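PDB 6T0Q: lectin from Pleurotus ostreatus, which binds calcium ions and carbohydrates such as N-acetylgalactosamine, and probably recognises galactose-containing glycans. Local coordinates for residues A[227-232]-A[292-297]. Residues are numbered along the deposited sequence; the frame is centred on the assembly and turned at random.
Sequences KVAVCA and ILITYS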
ATOM      1  N   LYS A 227      -2.518  -4.271  -7.716  1.00 28.27           N
ATOM      2  CA  LYS A 227      -1.663  -4.784  -8.783  1.00 27.62           C
ATOM      3  C   LYS A 227      -0.421  -5.421  -8.169  1.00 28.66           C
ATOM      4  O   LYS A 227      -0.226  -5.395  -6.954  1.00 28.56           O
ATOM      5  CB  LYS A 227      -1.273  -3.663  -9.763  1.00 30.94           C
ATOM      6  CG  LYS A 227      -2.466  -2.951 -10.398  1.00 34.61           C
ATOM      7  CD  LYS A 227      -2.041  -1.762 -11.262  1.00 36.82           C
ATOM      8  CE  LYS A 227      -1.596  -2.204 -12.642  1.00 32.59           C
ATOM      9  NZ  LYS A 227      -1.307  -1.017 -13.510  1.00 35.22           N
ATOM     10  N   VAL A 228       0.434  -5.977  -9.028  1.00 24.80           N
ATOM     11  CA  VAL A 228       1.666  -6.640  -8.605  1.00 24.27           C
ATOM     12  C   VAL A 228       2.803  -6.001  -9.395  1.00 25.72           C
ATOM     13  O   VAL A 228       2.938  -6.245 -10.602  1.00 26.32           O
ATOM     14  CB  VAL A 228       1.622  -8.161  -8.828  1.00 29.33           C
ATOM     15  CG1 VAL A 228       2.979  -8.789  -8.542  1.00 27.54           C
ATOM     16  CG2 VAL A 228       0.534  -8.813  -7.941  1.00 33.36           C
ATOM     17  N   ALA A 229       3.595  -5.166  -8.726  1.00 21.38           N
ATOM     18  CA  ALA A 229       4.739  -4.520  -9.343  1.00 21.81           C
ATOM     19  C   ALA A 229       5.899  -5.499  -9.433  1.00 25.30           C
ATOM     20  O   ALA A 229       6.041  -6.397  -8.597  1.00 22.64           O
ATOM     21  CB  ALA A 229       5.157  -3.291  -8.537  1.00 23.38           C
ATOM     22  N   VAL A 230       6.733  -5.322 -10.455  1.00 24.73           N
ATOM     23  CA  VAL A 230       7.773  -6.303 -10.753  1.00 21.14           C
ATOM     24  C   VAL A 230       9.156  -5.657 -10.788  1.00 22.95           C
ATOM     25  O   VAL A 230       9.990  -5.922  -9.914  1.00 23.35           O
ATOM     26  CB  VAL A 230       7.462  -7.025 -12.076  1.00 21.26           C
ATOM     27  CG1 VAL A 230       8.586  -7.992 -12.428  1.00 19.71           C
ATOM     28  CG2 VAL A 230       6.124  -7.779 -11.965  1.00 20.81           C
ATOM     29  N   CYS A 231       9.412  -4.802 -11.793  1.00 19.51           N
ATOM     30  CA  CYS A 231      10.716  -4.176 -12.002  1.00 24.14           C
ATOM     31  C   CYS A 231      10.517  -2.676 -12.156  1.00 25.58           C
ATOM     32  O   CYS A 231       9.459  -2.225 -12.606  1.00 22.67           O
ATOM     33  CB  CYS A 231      11.453  -4.724 -13.290  1.00 31.28           C
ATOM     34  SG  CYS A 231      12.015  -6.502 -13.209  1.00 46.85           S
ATOM     35  N   ALA A 232      11.540  -1.899 -11.784  1.00 19.72           N
ATOM     36  CA  ALA A 232      11.569  -0.479 -12.109  1.00 21.68           C
ATOM     37  C   ALA A 232      12.873  -0.146 -12.814  1.00 24.44           C
ATOM     38  O   ALA A 232      13.921  -0.744 -12.541  1.00 21.83           O
ATOM     39  CB  ALA A 232      11.421   0.418 -10.879  1.00 22.00           C
ATOM     40  N   ILE A 292      10.901   7.425 -13.814  1.00 19.61           N
ATOM     41  CA  ILE A 292      10.830   6.070 -13.279  1.00 20.39           C
ATOM     42  C   ILE A 292       9.710   5.341 -13.996  1.00 22.34           C
ATOM     43  O   ILE A 292       8.580   5.840 -14.047  1.00 22.12           O
ATOM     44  CB  ILE A 292      10.565   6.062 -11.761  1.00 22.81           C
ATOM     45  CG1 ILE A 292      11.668   6.794 -10.998  1.00 20.62           C
ATOM     46  CG2 ILE A 292      10.399   4.612 -11.261  1.00 22.80           C
ATOM     47  CD1 ILE A 292      11.261   7.128  -9.559  1.00 21.81           C
ATOM     48  N   LEU A 293      10.006   4.160 -14.532  1.00 20.64           N
ATOM     49  CA  LEU A 293       8.972   3.304 -15.100  1.00 21.02           C
ATOM     50  C   LEU A 293       8.899   2.012 -14.303  1.00 21.09           C
ATOM     51  O   LEU A 293       9.921   1.349 -14.093  1.00 21.89           O
ATOM     52  CB  LEU A 293       9.239   2.994 -16.579  1.00 25.35           C
ATOM     53  CG  LEU A 293       8.040   2.344 -17.278  1.00 25.98           C
ATOM     54  CD1 LEU A 293       7.967   2.815 -18.711  1.00 36.07           C
ATOM     55  CD2 LEU A 293       8.143   0.837 -17.251  1.00 37.62           C
ATOM     56  N   ILE A 294       7.690   1.653 -13.882  1.00 18.66           N
ATOM     57  CA  ILE A 294       7.432   0.450 -13.107  1.00 18.37           C
ATOM     58  C   ILE A 294       6.615  -0.501 -13.972  1.00 20.17           C
ATOM     59  O   ILE A 294       5.634  -0.082 -14.596  1.00 20.00           O
ATOM     60  CB  ILE A 294       6.688   0.795 -11.806  1.00 22.11           C
ATOM     61  CG1 ILE A 294       7.595   1.622 -10.892  1.00 23.83           C
ATOM     62  CG2 ILE A 294       6.213  -0.450 -11.113  1.00 18.47           C
ATOM     63  CD1 ILE A 294       6.831   2.348  -9.804  1.00 27.23           C
ATOM     64  N   THR A 295       7.014  -1.770 -14.018  1.00 19.61           N
ATOM     65  CA  THR A 295       6.255  -2.777 -14.750  1.00 20.50           C
ATOM     66  C   THR A 295       5.379  -3.577 -13.795  1.00 21.90           C
ATOM     67  O   THR A 295       5.755  -3.841 -12.650  1.00 21.29           O
ATOM     68  CB  THR A 295       7.181  -3.732 -15.516  1.00 23.13           C
ATOM     69  OG1 THR A 295       8.106  -4.327 -14.608  1.00 23.18           O
ATOM     70  CG2 THR A 295       7.979  -2.983 -16.600  1.00 21.98           C
ATOM     71  N   TYR A 296       4.209  -3.973 -14.288  1.00 22.09           N
ATOM     72  CA  TYR A 296       3.258  -4.771 -13.527  1.00 24.51           C
ATOM     73  C   TYR A 296       3.057  -6.139 -14.171  1.00 23.78           C
ATOM     74  O   TYR A 296       3.245  -6.313 -15.380  1.00 20.19           O
ATOM     75  CB  TYR A 296       1.916  -4.047 -13.407  1.00 22.58           C
ATOM     76  CG  TYR A 296       2.028  -2.830 -12.522  1.00 22.53           C
ATOM     77  CD1 TYR A 296       2.024  -2.960 -11.136  1.00 20.72           C
ATOM     78  CD2 TYR A 296       2.170  -1.559 -13.067  1.00 22.89           C
ATOM     79  CE1 TYR A 296       2.143  -1.858 -10.312  1.00 21.63           C
ATOM     80  CE2 TYR A 296       2.292  -0.432 -12.248  1.00 21.97           C
ATOM     81  CZ  TYR A 296       2.282  -0.594 -10.870  1.00 25.93           C
ATOM     82  OH  TYR A 296       2.394   0.499 -10.041  1.00 26.45           O
ATOM     83  N   SER A 297       2.647  -7.112 -13.342  1.00 22.56           N
ATOM     84  CA  SER A 297       2.542  -8.497 -13.795  1.00 25.34           C
ATOM     85  C   SER A 297       1.459  -8.694 -14.846  1.00 28.22           C
ATOM     86  O   SER A 297       1.491  -9.704 -15.555  1.00 28.46           O
ATOM     87  CB  SER A 297       2.263  -9.432 -12.613  1.00 27.69           C
ATOM     88  OG  SER A 297       0.990  -9.142 -12.067  1.00 30.83           O
TER
HETATM   89  O   HOH W   1      -0.266  -6.582 -11.829  1.00 29.04           O
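Lys227 lies over one face of the Tyr296 ring and Ile294 CG2 sits on the opposite face, displaced toward the rim, while Val228 O lies at the ring's edge, near its plane. The lysine chain crosses the tyrosine side chain at about a right angle. It bends at chi3 (82°), which brings CE over the ring for a CH-pi contact, 3.9 Å from the Tyr296 centroid. Lys227 NZ adds a cation-pi interaction, 4.0 Å from the same centroid, and is also hydrogen-bonded to Ser300 OG; Tyr296 OH bonds to Glu302. On the same side of the sheet, Ala229 CB touches Tyr296 CE1 at 3.8 Å and Ile294 CG2, and Ala232 CB meets Ile294 CG1.

The strands run antiparallel but slip register by one residue between the non-hydrogen-bonded pairs Ala229–Tyr296 and Ala232–Ile294, a beta bulge with Val230 and Cys231 facing Thr295. Thr295 serves both: its O accepts from Val230 N, and its N donates almost straight (170°) to Cys231 O. Its OG1, placed between the backbone N and the carbonyl carbon (chi1 56°), accepts from Cys231 N. The hydroxyl thus receives the second amide of the bulge, at 3.1 Å from Cys231 N to Thr295 OG1, while the Thr295 carbonyl receives the first. Beyond it, Ser297 N bonds to Val228 O (2.9 Å), and a water links Val228 N to Ser297 OG.

The contact joins strands 229-239 and 287-296, adjacent in an antiparallel sheet, with 261-265 flanking the first and 301-305 the second. On the side of the sheet away from Tyr296, Val230 packs on Val68 and Ala104 and Thr295 on Phe102, of strands 67-76 and 98-104 in another sheet, to which the Cys231–Cys69 disulfide ties the bulge covalently.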